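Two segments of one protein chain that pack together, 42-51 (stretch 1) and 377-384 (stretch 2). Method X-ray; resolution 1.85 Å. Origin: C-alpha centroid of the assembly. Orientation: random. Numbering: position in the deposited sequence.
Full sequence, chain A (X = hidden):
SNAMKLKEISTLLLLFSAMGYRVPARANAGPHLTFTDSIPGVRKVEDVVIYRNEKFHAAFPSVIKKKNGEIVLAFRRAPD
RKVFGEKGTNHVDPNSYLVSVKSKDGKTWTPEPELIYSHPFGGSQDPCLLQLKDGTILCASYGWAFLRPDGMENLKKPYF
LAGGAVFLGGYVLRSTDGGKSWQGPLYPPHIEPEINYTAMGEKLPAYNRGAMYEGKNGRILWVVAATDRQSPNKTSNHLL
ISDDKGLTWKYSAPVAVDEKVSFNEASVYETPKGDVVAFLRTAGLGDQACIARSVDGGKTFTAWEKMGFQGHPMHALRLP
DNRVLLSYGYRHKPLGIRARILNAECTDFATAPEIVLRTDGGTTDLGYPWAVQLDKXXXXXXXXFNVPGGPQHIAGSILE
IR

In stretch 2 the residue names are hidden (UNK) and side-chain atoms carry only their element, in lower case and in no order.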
# COMPACT_ATOMS: atom_id res chain seq x y z
N VAL A 42 10.43 30.61 -26.87
CA VAL A 42 10.63 29.69 -25.75
C VAL A 42 11.48 30.38 -24.70
O VAL A 42 12.51 30.98 -25.01
CB VAL A 42 11.31 28.39 -26.19
CG1 VAL A 42 11.48 27.47 -25.00
CG2 VAL A 42 10.48 27.73 -27.26
N ARG A 43 11.05 30.27 -23.44
CA ARG A 43 11.74 30.86 -22.31
C ARG A 43 11.40 30.06 -21.05
O ARG A 43 10.24 29.73 -20.83
CB ARG A 43 11.32 32.33 -22.16
CG ARG A 43 11.76 33.03 -20.90
CD ARG A 43 11.31 34.49 -20.92
NE ARG A 43 9.88 34.64 -20.67
CZ ARG A 43 9.36 34.86 -19.46
NH1 ARG A 43 10.16 34.95 -18.41
NH2 ARG A 43 8.04 34.98 -19.30
N LYS A 44 12.41 29.75 -20.24
CA LYS A 44 12.15 29.11 -18.97
C LYS A 44 11.77 30.16 -17.94
O LYS A 44 12.51 31.11 -17.71
CB LYS A 44 13.36 28.32 -18.48
CG LYS A 44 13.13 27.72 -17.09
CD LYS A 44 14.01 26.51 -16.81
CE LYS A 44 15.36 26.94 -16.36
NZ LYS A 44 16.15 25.84 -15.75
N VAL A 45 10.60 30.00 -17.34
CA VAL A 45 10.17 30.94 -16.32
C VAL A 45 10.91 30.68 -15.02
O VAL A 45 11.51 31.59 -14.43
CB VAL A 45 8.64 30.85 -16.13
CG1 VAL A 45 8.16 31.79 -15.01
CG2 VAL A 45 7.96 31.17 -17.44
N GLU A 46 10.89 29.44 -14.55
CA GLU A 46 11.56 29.07 -13.31
C GLU A 46 11.56 27.56 -13.19
O GLU A 46 10.83 26.86 -13.90
CB GLU A 46 10.87 29.70 -12.11
CG GLU A 46 9.40 29.31 -12.00
CD GLU A 46 8.73 29.95 -10.79
OE1 GLU A 46 9.42 30.22 -9.78
OE2 GLU A 46 7.50 30.18 -10.86
N ASP A 47 12.38 27.06 -12.29
CA ASP A 47 12.31 25.67 -11.87
C ASP A 47 11.56 25.58 -10.55
O ASP A 47 11.60 26.51 -9.75
CB ASP A 47 13.71 25.09 -11.72
CG ASP A 47 14.44 25.07 -13.02
OD1 ASP A 47 13.80 24.78 -14.05
OD2 ASP A 47 15.65 25.35 -13.03
N VAL A 48 10.87 24.45 -10.32
CA VAL A 48 10.14 24.26 -9.07
C VAL A 48 10.46 22.88 -8.51
O VAL A 48 10.89 21.96 -9.22
CB VAL A 48 8.62 24.43 -9.24
CG1 VAL A 48 8.32 25.79 -9.79
CG2 VAL A 48 8.02 23.34 -10.16
N VAL A 49 10.29 22.75 -7.20
CA VAL A 49 10.33 21.46 -6.52
C VAL A 49 8.89 21.06 -6.22
O VAL A 49 8.13 21.85 -5.65
CB VAL A 49 11.18 21.51 -5.24
CG1 VAL A 49 11.05 20.19 -4.48
CG2 VAL A 49 12.66 21.75 -5.59
N ILE A 50 8.50 19.88 -6.67
CA ILE A 50 7.12 19.44 -6.61
C ILE A 50 6.88 18.53 -5.41
O ILE A 50 5.88 18.67 -4.70
CB ILE A 50 6.73 18.75 -7.94
CG1 ILE A 50 6.72 19.79 -9.06
CG2 ILE A 50 5.36 18.01 -7.82
CD1 ILE A 50 6.32 19.25 -10.42
N TYR A 51 7.80 17.60 -5.14
CA TYR A 51 7.70 16.77 -3.94
C TYR A 51 9.08 16.26 -3.60
O TYR A 51 9.76 15.69 -4.46
CB TYR A 51 6.75 15.58 -4.10
CG TYR A 51 6.79 14.69 -2.88
CD1 TYR A 51 6.14 15.07 -1.71
CD2 TYR A 51 7.56 13.52 -2.87
CE1 TYR A 51 6.22 14.27 -0.57
CE2 TYR A 51 7.63 12.72 -1.74
CZ TYR A 51 6.96 13.10 -0.60
OH TYR A 51 7.04 12.30 0.53
N UNK A 377 -0.21 30.11 -22.56
CA UNK A 377 1.18 30.46 -22.84
C UNK A 377 2.22 29.76 -21.97
O UNK A 377 3.41 30.04 -22.13
n UNK A 377 1.34 32.36 -25.14
c UNK A 377 1.35 31.97 -22.74
o UNK A 377 -0.13 33.49 -23.86
c UNK A 377 0.79 32.68 -23.97
N UNK A 378 1.82 28.85 -21.08
CA UNK A 378 2.79 28.23 -20.19
C UNK A 378 2.59 26.73 -20.11
O UNK A 378 1.46 26.23 -20.10
n UNK A 378 4.43 32.01 -15.12
c UNK A 378 4.62 32.62 -16.30
c UNK A 378 3.41 30.81 -17.43
c UNK A 378 2.73 28.85 -18.80
n UNK A 378 4.15 32.06 -17.41
c UNK A 378 3.34 30.24 -18.80
n UNK A 378 5.30 33.77 -16.35
N UNK A 379 3.73 26.02 -20.03
CA UNK A 379 3.79 24.57 -19.92
C UNK A 379 4.63 24.22 -18.70
O UNK A 379 5.69 24.81 -18.48
c UNK A 379 4.42 23.94 -21.18
c UNK A 379 3.52 24.13 -22.40
c UNK A 379 4.71 22.46 -20.96
N UNK A 380 4.19 23.23 -17.93
CA UNK A 380 5.01 22.63 -16.88
C UNK A 380 5.64 21.35 -17.42
O UNK A 380 4.93 20.44 -17.85
c UNK A 380 3.88 20.97 -13.55
c UNK A 380 6.02 22.21 -13.95
c UNK A 380 4.87 21.44 -14.59
c UNK A 380 4.18 22.32 -15.63
N UNK A 381 6.96 21.30 -17.44
CA UNK A 381 7.67 20.05 -17.74
C UNK A 381 8.06 19.47 -16.38
O UNK A 381 8.99 19.95 -15.74
c UNK A 381 8.51 21.04 -19.90
c UNK A 381 8.89 20.27 -18.62
c UNK A 381 9.55 18.91 -18.95
N UNK A 382 7.33 18.45 -15.93
CA UNK A 382 7.73 17.76 -14.72
C UNK A 382 8.72 16.65 -15.04
O UNK A 382 8.84 16.19 -16.18
o UNK A 382 6.05 16.00 -14.66
c UNK A 382 6.51 17.18 -13.99
N UNK A 383 9.45 16.21 -14.01
CA UNK A 383 10.44 15.14 -14.13
C UNK A 383 10.82 14.76 -12.71
O UNK A 383 10.41 15.41 -11.75
c UNK A 383 12.15 19.34 -15.21
c UNK A 383 12.15 16.97 -14.68
c UNK A 383 13.00 19.58 -14.15
c UNK A 383 11.71 18.04 -15.46
c UNK A 383 13.02 17.24 -13.61
c UNK A 383 13.45 18.54 -13.35
o UNK A 383 13.42 20.86 -13.90
c UNK A 383 11.67 15.56 -14.95
N UNK A 384 11.59 13.67 -12.56
CA UNK A 384 12.21 13.46 -11.27
C UNK A 384 13.70 13.77 -11.40
O UNK A 384 14.25 13.86 -12.51
c UNK A 384 14.64 9.28 -10.75
o UNK A 384 15.26 7.72 -12.51
c UNK A 384 11.95 12.05 -10.68
c UNK A 384 13.50 9.31 -12.88
c UNK A 384 14.47 8.77 -12.05
c UNK A 384 12.85 10.92 -11.16
c UNK A 384 13.82 10.35 -10.31
c UNK A 384 12.69 10.37 -12.43

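Position 377 precedes the strand. Its side chain has two carbons, and the second carries one oxygen and one nitrogen. It lies out of reach of stretch 1. That is a carboxamide on a single methylene, so the residue is Asn377.

Position 378 opens the strand. Its side chain runs through three carbons to a nitrogen, then to a carbon bearing two more nitrogens. This is a guanidinium on a three-carbon arm. The CA-to-CB bond points sideways, but the end of the chain comes nearer to Val45 and Arg43. The residue is Arg378. Its NH2 lies 3.7 Å from CG1 of Val45, and this methyl sits over one face of the guanidinium. The same NH2 is 4.2 Å from NH2 of Arg43. These are like charges close together, so this approach brings no charge pairing.

Position 379 has three side-chain carbons, one of them bonded to CA and carrying the other two. It does not reach stretch 1. A branch at the first carbon with no other element identifies Val379.

Position 380 has four carbons, forked at the second. Its CA-to-CB bond points sideways, and the end of the side chain comes nearer. Its branch ends approach Val48 and Ile50. The fork lies one atom further out than in Val379, which gives Leu380. CD1 lies 4.4 Å from CG2 of Val48, and CD2 lies 4.3 Å from CD1 of Ile50. Both are contacts between apolar side chains.

Position 381 again has one carbon carrying two carbons. The CA-to-CB bond points sideways, and the side chain stays clear of stretch 1. It is Val381.

Position 382 has one carbon and then one oxygen. Its carbon lies near Ile50. This short hydroxyl side chain is Ser382. Its CB lies 4.1 Å from CD1 of Ile50. Its OG is hydrogen-bonded elsewhere in the structure.

Position 383 has one carbon, then a ring of six carbons bearing one oxygen. The CA-to-CB bond points away from stretch 1, yet the end of the side chain comes nearer. Its oxygen lies near Asp47. The ring with its hydroxyl identifies Tyr383. OH stands 3.9 Å from OD1 of Asp47, too far for a hydrogen bond.

Position 384 has the same pattern, one carbon and a six-carbon ring with an oxygen. It is out of reach of stretch 1. It is Tyr384.

The contact works through side chains. The strand axes approach to 8.8 Å and cross at 55° between their N-to-C directions. No hydrogen bond links the two stretches, and the buried surface is modest, 270 Å² over both sides. Val48 and Ile50 meet Leu380, while Ile50 also reaches Ser382. Towards the start of both stretches, Val45 covers part of the Arg378 guanidinium. Polar groups are partly served within stretch 1 itself: NZ of Lys44 forms a salt bridge with OD2 of Asp47 at 2.8 Å. The same NZ makes a weak hydrogen bond to OD1 of Asp47 at 3.1 Å. Asp47 thus has a charged partner in its own strand, and its approach to Tyr383 is one of proximity.

Stretch 2 377-384: NRVLVSYY
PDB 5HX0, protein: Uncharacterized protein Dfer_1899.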